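PDB 6UK5: CalS10 from Micromonospora echinospora, which binds S-adenosylmethionine and probably methylates an amino pentose during calicheamicin biosynthesis. Local coordinates for residues Arg190-Trp198 and Phe209-Thr219; Val44-Arg52 and Leu145-Leu153. One frame throughout, in Å; residues are numbered along the deposited sequence.

Interaction 1 (Arg190-Trp198 and Phe209-Thr219); sequences RVTRMEERW and FSQVGLLTMFT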
loop_
_atom_site.group_PDB
_atom_site.type_symbol
_atom_site.label_atom_id
_atom_site.label_comp_id
_atom_site.label_asym_id
_atom_site.label_seq_id
_atom_site.Cartn_x
_atom_site.Cartn_y
_atom_site.Cartn_z
ATOM N N ARG A 190 -20.005 19.576 -12.205
ATOM C CA ARG A 190 -20.334 19.156 -10.849
ATOM C C ARG A 190 -19.996 17.698 -10.577
ATOM O O ARG A 190 -20.252 17.215 -9.469
ATOM C CB ARG A 190 -21.824 19.413 -10.560
ATOM C CG ARG A 190 -22.761 19.006 -11.687
ATOM C CD ARG A 190 -24.244 19.189 -11.360
ATOM N NE ARG A 190 -24.548 20.504 -10.799
ATOM C CZ ARG A 190 -25.723 21.121 -10.913
ATOM N NH1 ARG A 190 -26.708 20.578 -11.621
ATOM N NH2 ARG A 190 -25.906 22.304 -10.342
ATOM N N VAL A 191 -19.432 16.989 -11.550
ATOM C CA VAL A 191 -19.223 15.552 -11.450
ATOM C C VAL A 191 -17.770 15.266 -11.104
ATOM O O VAL A 191 -16.852 15.887 -11.656
ATOM C CB VAL A 191 -19.609 14.850 -12.768
ATOM C CG1 VAL A 191 -19.459 13.332 -12.630
ATOM C CG2 VAL A 191 -20.998 15.265 -13.208
ATOM N N THR A 192 -17.559 14.339 -10.175
ATOM C CA THR A 192 -16.232 13.854 -9.820
ATOM C C THR A 192 -16.194 12.359 -10.111
ATOM O O THR A 192 -17.075 11.616 -9.662
ATOM C CB THR A 192 -15.890 14.127 -8.354
ATOM O OG1 THR A 192 -16.404 15.408 -7.967
ATOM C CG2 THR A 192 -14.382 14.122 -8.161
ATOM N N ARG A 193 -15.184 11.912 -10.850
ATOM C CA ARG A 193 -15.056 10.508 -11.228
ATOM C C ARG A 193 -14.041 9.865 -10.292
ATOM O O ARG A 193 -12.834 10.090 -10.422
ATOM C CB ARG A 193 -14.636 10.343 -12.685
ATOM C CG ARG A 193 -14.563 8.877 -13.100
ATOM C CD ARG A 193 -14.240 8.681 -14.571
ATOM N NE ARG A 193 -13.797 7.308 -14.809
ATOM C CZ ARG A 193 -12.567 6.878 -14.534
ATOM N NH1 ARG A 193 -11.670 7.713 -14.023
ATOM N NH2 ARG A 193 -12.228 5.616 -14.763
ATOM N N MET A 194 -14.538 9.034 -9.380
ATOM C CA MET A 194 -13.728 8.378 -8.362
ATOM C C MET A 194 -13.333 6.984 -8.832
ATOM O O MET A 194 -14.193 6.118 -9.021
ATOM C CB MET A 194 -14.523 8.306 -7.060
ATOM C CG MET A 194 -14.733 9.647 -6.387
ATOM S SD MET A 194 -15.563 9.507 -4.793
ATOM C CE MET A 194 -17.173 8.900 -5.315
ATOM N N GLU A 195 -12.035 6.776 -9.039
ATOM C CA GLU A 195 -11.475 5.472 -9.366
ATOM C C GLU A 195 -10.615 5.005 -8.198
ATOM O O GLU A 195 -9.626 5.662 -7.857
ATOM C CB GLU A 195 -10.641 5.526 -10.646
ATOM C CG GLU A 195 -10.254 4.148 -11.177
ATOM C CD GLU A 195 -9.187 4.207 -12.250
ATOM O OE1 GLU A 195 -8.985 5.296 -12.827
ATOM O OE2 GLU A 195 -8.553 3.165 -12.516
ATOM N N GLU A 196 -10.989 3.884 -7.587
ATOM C CA GLU A 196 -10.230 3.300 -6.490
ATOM C C GLU A 196 -9.724 1.923 -6.899
ATOM O O GLU A 196 -10.442 1.159 -7.551
ATOM C CB GLU A 196 -11.063 3.165 -5.217
ATOM C CG GLU A 196 -11.078 4.403 -4.350
ATOM C CD GLU A 196 -12.052 4.286 -3.197
ATOM O OE1 GLU A 196 -13.021 3.507 -3.312
ATOM O OE2 GLU A 196 -11.847 4.967 -2.171
ATOM N N ARG A 197 -8.493 1.606 -6.509
ATOM C CA ARG A 197 -7.910 0.297 -6.780
ATOM C C ARG A 197 -7.190 -0.184 -5.532
ATOM O O ARG A 197 -6.265 0.474 -5.046
ATOM C CB ARG A 197 -6.974 0.353 -7.984
ATOM C CG ARG A 197 -7.755 0.468 -9.277
ATOM C CD ARG A 197 -6.865 0.600 -10.484
ATOM N NE ARG A 197 -6.758 -0.681 -11.173
ATOM C CZ ARG A 197 -6.334 -0.833 -12.422
ATOM N NH1 ARG A 197 -5.985 0.225 -13.141
ATOM N NH2 ARG A 197 -6.271 -2.048 -12.954
ATOM N N TRP A 198 -7.621 -1.337 -5.028
ATOM C CA TRP A 198 -7.179 -1.874 -3.752
ATOM C C TRP A 198 -6.299 -3.101 -3.945
ATOM O O TRP A 198 -6.436 -3.842 -4.922
ATOM C CB TRP A 198 -8.388 -2.263 -2.897
ATOM C CG TRP A 198 -9.314 -1.130 -2.586
ATOM C CD1 TRP A 198 -10.217 -0.558 -3.434
ATOM C CD2 TRP A 198 -9.448 -0.444 -1.336
ATOM N NE1 TRP A 198 -10.900 0.445 -2.793
ATOM C CE2 TRP A 198 -10.446 0.536 -1.504
ATOM C CE3 TRP A 198 -8.819 -0.561 -0.094
ATOM C CZ2 TRP A 198 -10.830 1.395 -0.476
ATOM C CZ3 TRP A 198 -9.200 0.294 0.924
ATOM C CH2 TRP A 198 -10.196 1.258 0.727
ATOM N N PHE A 209 -8.994 -5.563 -6.290
ATOM C CA PHE A 209 -10.306 -5.216 -6.827
ATOM C C PHE A 209 -10.304 -3.730 -7.172
ATOM O O PHE A 209 -9.579 -2.939 -6.563
ATOM C CB PHE A 209 -11.452 -5.601 -5.876
ATOM C CG PHE A 209 -11.521 -4.797 -4.611
ATOM C CD1 PHE A 209 -10.820 -5.189 -3.483
ATOM C CD2 PHE A 209 -12.324 -3.671 -4.539
ATOM C CE1 PHE A 209 -10.899 -4.458 -2.313
ATOM C CE2 PHE A 209 -12.408 -2.936 -3.374
ATOM C CZ PHE A 209 -11.696 -3.329 -2.258
ATOM N N SER A 210 -11.118 -3.362 -8.168
ATOM C CA SER A 210 -11.148 -2.008 -8.711
ATOM C C SER A 210 -12.583 -1.512 -8.829
ATOM O O SER A 210 -13.497 -2.283 -9.137
ATOM C CB SER A 210 -10.468 -1.951 -10.087
ATOM O OG SER A 210 -9.257 -2.686 -10.076
ATOM N N GLN A 211 -12.767 -0.213 -8.580
ATOM C CA GLN A 211 -14.081 0.413 -8.572
ATOM C C GLN A 211 -14.034 1.764 -9.272
ATOM O O GLN A 211 -12.982 2.402 -9.348
ATOM C CB GLN A 211 -14.592 0.647 -7.146
ATOM C CG GLN A 211 -14.352 -0.483 -6.176
ATOM C CD GLN A 211 -14.570 -0.048 -4.742
ATOM O OE1 GLN A 211 -15.409 -0.602 -4.039
ATOM N NE2 GLN A 211 -13.816 0.952 -4.302
ATOM N N VAL A 212 -15.188 2.190 -9.792
ATOM C CA VAL A 212 -15.385 3.566 -10.237
ATOM C C VAL A 212 -16.698 4.080 -9.653
ATOM O O VAL A 212 -17.690 3.342 -9.591
ATOM C CB VAL A 212 -15.393 3.707 -11.772
ATOM C CG1 VAL A 212 -15.900 5.096 -12.162
ATOM C CG2 VAL A 212 -14.012 3.456 -12.338
ATOM N N GLY A 213 -16.688 5.328 -9.209
ATOM C CA GLY A 213 -17.881 5.965 -8.673
ATOM C C GLY A 213 -17.998 7.395 -9.151
ATOM O O GLY A 213 -17.008 8.039 -9.510
ATOM N N LEU A 214 -19.234 7.887 -9.174
ATOM C CA LEU A 214 -19.531 9.255 -9.567
ATOM C C LEU A 214 -20.102 9.981 -8.358
ATOM O O LEU A 214 -21.085 9.522 -7.767
ATOM C CB LEU A 214 -20.541 9.353 -10.717
ATOM C CG LEU A 214 -20.193 8.844 -12.114
ATOM C CD1 LEU A 214 -21.218 9.388 -13.117
ATOM C CD2 LEU A 214 -18.780 9.214 -12.523
ATOM N N LEU A 215 -19.501 11.114 -8.008
ATOM C CA LEU A 215 -20.028 11.998 -6.977
ATOM C C LEU A 215 -20.438 13.295 -7.658
ATOM O O LEU A 215 -19.614 13.952 -8.301
ATOM C CB LEU A 215 -18.973 12.250 -5.903
ATOM C CG LEU A 215 -19.417 12.633 -4.493
ATOM C CD1 LEU A 215 -20.162 11.498 -3.813
ATOM C CD2 LEU A 215 -18.199 13.034 -3.672
ATOM N N THR A 216 -21.707 13.660 -7.512
ATOM C CA THR A 216 -22.282 14.826 -8.168
ATOM C C THR A 216 -22.614 15.903 -7.143
ATOM O O THR A 216 -23.402 15.665 -6.220
ATOM C CB THR A 216 -23.527 14.432 -8.964
ATOM O OG1 THR A 216 -23.182 13.428 -9.928
ATOM C CG2 THR A 216 -24.105 15.642 -9.678
ATOM N N MET A 217 -22.012 17.079 -7.307
ATOM C CA MET A 217 -22.304 18.208 -6.436
ATOM C C MET A 217 -23.683 18.787 -6.743
ATOM O O MET A 217 -24.187 18.697 -7.865
ATOM C CB MET A 217 -21.274 19.322 -6.617
ATOM C CG MET A 217 -21.471 20.486 -5.652
ATOM S SD MET A 217 -20.471 21.912 -6.077
ATOM C CE MET A 217 -21.564 22.637 -7.303
ATOM N N PHE A 218 -24.282 19.410 -5.730
ATOM C CA PHE A 218 -25.455 20.253 -5.900
ATOM C C PHE A 218 -25.166 21.603 -5.257
ATOM O O PHE A 218 -24.316 21.723 -4.372
ATOM C CB PHE A 218 -26.690 19.594 -5.292
ATOM C CG PHE A 218 -26.949 18.220 -5.833
ATOM C CD1 PHE A 218 -27.387 18.047 -7.138
ATOM C CD2 PHE A 218 -26.707 17.100 -5.056
ATOM C CE1 PHE A 218 -27.613 16.781 -7.648
ATOM C CE2 PHE A 218 -26.924 15.828 -5.557
ATOM C CZ PHE A 218 -27.378 15.666 -6.857
ATOM N N THR A 219 -25.875 22.623 -5.721
ATOM C CA THR A 219 -25.611 23.985 -5.286
ATOM C C THR A 219 -26.415 24.332 -4.039
ATOM O O THR A 219 -27.421 23.696 -3.715
ATOM C CB THR A 219 -25.947 24.983 -6.395
ATOM O OG1 THR A 219 -27.250 24.701 -6.918
ATOM C CG2 THR A 219 -24.938 24.879 -7.525
HETATM O O HOH W 1 -18.664 16.218 -7.797
#
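Val-191 to Trp-198 pairs antiparallel with Phe-209 to Thr-216. The hydrogen-bonded pairs Thr-192/Leu-215, Met-194/Gly-213, Glu-196/Gln-211 and Trp-198/Phe-209 alternate with non-hydrogen-bonded ones. Trp-198 N donates to Phe-209 O (3.0 Å), while the return bond from Phe-209 N to Trp-198 O is weak. Beyond the other end, Met-217 N reaches Arg-190 O (2.8 Å), carrying the pairing one step past the strands.

Trp-198 and Phe-209 form an offset stack: the indole five-membered ring and the phenyl ring lie 4.3 Å apart between centroids, with planes 7° from parallel. Phe-209 CZ sits over the indole face, and Trp-198 CB makes a CH-pi contact over the phenyl face. Phe-209 places CG between its backbone N and carbonyl carbon (chi1 69°), which swings the ring across to the neighbouring strand.

On the same face, Gln-211 NE2 approaches the indole edge and lies 2.9 Å from Glu-196 OE1, the amide and carboxylate planes 11° apart. The other carboxylate oxygen of Glu-196 is salt-bridged to Arg-181. Met-194 sits across from Gly-213, which has no side chain, and Met-194 CE reaches diagonally to Leu-215 CB (3.8 Å).

The opposite face carries a row of charges: Arg-193, Glu-195 and Arg-197 form a network of long salt bridges along one strand. From the other, Val-212 CG2 packs against Arg-193 NH2 (3.7 Å) and Glu-195 CG, while Ser-210 OG takes a weak bond from Arg-197 NE (3.4 Å). Glu-195 and Arg-197 also pack on Ile-206 of the second subunit.

Together the strands make a long beta hairpin inside a mixed sheet that also includes strands 14-16 and 177-188; the side chain of Leu-215 comes within about 7 Å of the bound S-adenosylmethionine.

Interaction 2 (Val44-Arg52 and Leu145-Leu153); sequences VADRIRAAR and LAPGGVLVL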
loop_
_atom_site.group_PDB
_atom_site.type_symbol
_atom_site.label_atom_id
_atom_site.label_comp_id
_atom_site.label_asym_id
_atom_site.label_seq_id
_atom_site.Cartn_x
_atom_site.Cartn_y
_atom_site.Cartn_z
ATOM N N VAL A 44 -23.184 15.707 15.787
ATOM C CA VAL A 44 -24.512 15.708 15.181
ATOM C C VAL A 44 -25.575 15.509 16.252
ATOM O O VAL A 44 -26.620 16.172 16.246
ATOM C CB VAL A 44 -24.601 14.627 14.087
ATOM C CG1 VAL A 44 -26.040 14.453 13.615
ATOM C CG2 VAL A 44 -23.688 14.968 12.921
ATOM N N ALA A 45 -25.326 14.592 17.191
ATOM C CA ALA A 45 -26.298 14.331 18.247
ATOM C C ALA A 45 -26.522 15.563 19.115
ATOM O O ALA A 45 -27.661 15.881 19.473
ATOM C CB ALA A 45 -25.831 13.151 19.099
ATOM N N ASP A 46 -25.445 16.272 19.464
ATOM C CA ASP A 46 -25.591 17.482 20.265
ATOM C C ASP A 46 -26.490 18.504 19.576
ATOM O O ASP A 46 -27.318 19.152 20.226
ATOM C CB ASP A 46 -24.221 18.093 20.555
ATOM C CG ASP A 46 -23.397 17.254 21.510
ATOM O OD1 ASP A 46 -23.954 16.310 22.109
ATOM O OD2 ASP A 46 -22.193 17.542 21.666
ATOM N N ARG A 47 -26.337 18.668 18.259
ATOM C CA ARG A 47 -27.109 19.680 17.546
ATOM C C ARG A 47 -28.569 19.272 17.413
ATOM O O ARG A 47 -29.466 20.119 17.495
ATOM C CB ARG A 47 -26.501 19.923 16.168
ATOM C CG ARG A 47 -25.238 20.755 16.187
ATOM C CD ARG A 47 -24.602 20.803 14.811
ATOM N NE ARG A 47 -23.145 20.834 14.904
ATOM C CZ ARG A 47 -22.403 21.937 14.883
ATOM N NH1 ARG A 47 -22.966 23.134 14.760
ATOM N NH2 ARG A 47 -21.085 21.838 14.982
ATOM N N ILE A 48 -28.826 17.982 17.190
ATOM C CA ILE A 48 -30.202 17.500 17.187
ATOM C C ILE A 48 -30.876 17.851 18.506
ATOM O O ILE A 48 -32.037 18.274 18.537
ATOM C CB ILE A 48 -30.242 15.986 16.911
ATOM C CG1 ILE A 48 -29.754 15.699 15.490
ATOM C CG2 ILE A 48 -31.655 15.456 17.097
ATOM C CD1 ILE A 48 -29.348 14.261 15.258
ATOM N N ARG A 49 -30.154 17.684 19.616
ATOM C CA ARG A 49 -30.709 18.031 20.918
ATOM C C ARG A 49 -30.940 19.531 21.037
ATOM O O ARG A 49 -31.897 19.963 21.690
ATOM C CB ARG A 49 -29.766 17.556 22.023
ATOM C CG ARG A 49 -29.603 16.049 22.090
ATOM C CD ARG A 49 -30.903 15.386 22.476
ATOM N NE ARG A 49 -30.750 13.955 22.704
ATOM C CZ ARG A 49 -31.735 13.161 23.108
ATOM N NH1 ARG A 49 -32.945 13.658 23.329
ATOM N NH2 ARG A 49 -31.511 11.870 23.291
ATOM N N ALA A 50 -30.075 20.338 20.419
ATOM C CA ALA A 50 -30.295 21.779 20.394
ATOM C C ALA A 50 -31.638 22.118 19.762
ATOM O O ALA A 50 -32.450 22.842 20.350
ATOM C CB ALA A 50 -29.159 22.465 19.637
ATOM N N ALA A 51 -31.893 21.598 18.558
ATOM C CA ALA A 51 -33.126 21.902 17.844
ATOM C C ALA A 51 -34.324 21.108 18.349
ATOM O O ALA A 51 -35.462 21.560 18.179
ATOM C CB ALA A 51 -32.940 21.641 16.347
ATOM N N ARG A 52 -34.104 19.944 18.953
ATOM C CA ARG A 52 -35.189 19.062 19.388
ATOM C C ARG A 52 -34.750 18.404 20.687
ATOM O O ARG A 52 -34.285 17.257 20.702
ATOM C CB ARG A 52 -35.528 18.030 18.309
ATOM C CG ARG A 52 -36.976 17.535 18.335
ATOM C CD ARG A 52 -37.308 16.783 17.053
ATOM N NE ARG A 52 -38.647 16.197 17.052
ATOM C CZ ARG A 52 -39.773 16.890 16.908
ATOM N NH1 ARG A 52 -39.737 18.209 16.769
ATOM N NH2 ARG A 52 -40.941 16.265 16.909
ATOM N N LEU A 145 -40.077 12.648 8.821
ATOM C CA LEU A 145 -39.877 13.529 9.961
ATOM C C LEU A 145 -41.209 13.910 10.589
ATOM O O LEU A 145 -42.166 14.245 9.885
ATOM C CB LEU A 145 -39.135 14.803 9.555
ATOM C CG LEU A 145 -37.631 14.675 9.332
ATOM C CD1 LEU A 145 -37.077 15.979 8.790
ATOM C CD2 LEU A 145 -36.927 14.283 10.621
ATOM N N ALA A 146 -41.263 13.861 11.918
ATOM C CA ALA A 146 -42.378 14.444 12.638
ATOM C C ALA A 146 -42.274 15.966 12.584
ATOM O O ALA A 146 -41.218 16.513 12.254
ATOM C CB ALA A 146 -42.388 13.964 14.085
ATOM N N PRO A 147 -43.357 16.678 12.898
ATOM C CA PRO A 147 -43.284 18.145 12.908
ATOM C C PRO A 147 -42.208 18.621 13.874
ATOM O O PRO A 147 -42.076 18.107 14.988
ATOM C CB PRO A 147 -44.685 18.577 13.351
ATOM C CG PRO A 147 -45.561 17.399 13.090
ATOM C CD PRO A 147 -44.700 16.186 13.256
ATOM N N GLY A 148 -41.431 19.606 13.433
ATOM C CA GLY A 148 -40.255 20.022 14.163
ATOM C C GLY A 148 -39.075 19.086 14.031
ATOM O O GLY A 148 -38.005 19.383 14.579
ATOM N N GLY A 149 -39.238 17.961 13.337
ATOM C CA GLY A 149 -38.139 17.034 13.162
ATOM C C GLY A 149 -36.939 17.685 12.505
ATOM O O GLY A 149 -37.042 18.694 11.807
ATOM N N VAL A 150 -35.775 17.092 12.746
ATOM C CA VAL A 150 -34.497 17.641 12.309
ATOM C C VAL A 150 -33.949 16.787 11.174
ATOM O O VAL A 150 -33.810 15.568 11.316
ATOM C CB VAL A 150 -33.488 17.703 13.470
ATOM C CG1 VAL A 150 -32.196 18.372 13.017
ATOM C CG2 VAL A 150 -34.088 18.436 14.661
ATOM N N LEU A 151 -33.636 17.430 10.056
ATOM C CA LEU A 151 -32.894 16.811 8.967
ATOM C C LEU A 151 -31.503 17.426 8.934
ATOM O O LEU A 151 -31.366 18.654 8.953
ATOM C CB LEU A 151 -33.617 17.005 7.634
ATOM C CG LEU A 151 -33.299 15.998 6.529
ATOM C CD1 LEU A 151 -34.515 15.809 5.643
ATOM C CD2 LEU A 151 -32.121 16.470 5.697
ATOM N N VAL A 152 -30.478 16.582 8.903
ATOM C CA VAL A 152 -29.093 17.037 8.869
ATOM C C VAL A 152 -28.393 16.331 7.719
ATOM O O VAL A 152 -28.512 15.109 7.569
ATOM C CB VAL A 152 -28.362 16.792 10.205
ATOM C CG1 VAL A 152 -29.271 17.149 11.373
ATOM C CG2 VAL A 152 -27.868 15.363 10.313
ATOM N N LEU A 153 -27.671 17.100 6.909
ATOM C CA LEU A 153 -27.153 16.622 5.636
ATOM C C LEU A 153 -25.765 17.192 5.414
ATOM O O LEU A 153 -25.590 18.415 5.398
ATOM C CB LEU A 153 -28.094 17.024 4.498
ATOM C CG LEU A 153 -27.833 16.454 3.107
ATOM C CD1 LEU A 153 -29.159 16.131 2.445
ATOM C CD2 LEU A 153 -27.042 17.434 2.264
#
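The helix through Val-44 to Ala-51 packs on the strand Gly-149 to Leu-153, their directions 146° apart and their axes 8.8 Å apart at the closest. Apolar branches fill the interface. Val-44 CG1 meets Val-152 CG2 at 3.9 Å, and Ile-48 CG1 lies near CG1 of both Val-150 and Val-152. One turn on, Val-150 CG2 rests against Ala-51 CB (3.8 Å) and Arg-52 CB.

Arg-52, just past the helix, carries CG anti to its own N (chi1 -152°) and stays extended to NE, which takes the guanidinium to the type II turn Ala-146 to Gly-149. There NH2 gives a weak hydrogen bond to Pro-147 O (2.9 Å), Gly-149 N lies over one guanidinium face, and NE is salt-bridged to Asp-116. A leucine in place of Arg-52 would probably leave Asp-116 without this charge partner and the turn without its weak tie to the helix end.

Strand 149-153 runs between strands 115-120 and 246-251; Val-44 and Ile-48 also touch Thr-119 and Ala-117, laying helix 37-51 across neighbouring strands of the seven-stranded sheet.

Overall arrangement
From the N terminus, helix 37-51 is the first element to enter either contact, and its partner strand 149-153 follows much later: interaction 2 closes a loop of 92 residues that includes strands 57-61, 78-83 and 115-120 and the cofactor-binding residues Glu-83 to Ala-85, Asp-105 and Met-106. It thus ties an early helix to the Rossmann-like methyltransferase sheet. In the second sheet, interaction 1 closes a loop of only ten residues, the far end of a hairpin, most of it still strand. The two contacts follow in series, neither nesting nor crossing, with centres about 30 Å apart on opposite sides of the chain's centre. After Thr-219 the chain enters helix 220-229 and returns to the first sheet through strands 232-237 and 246-251.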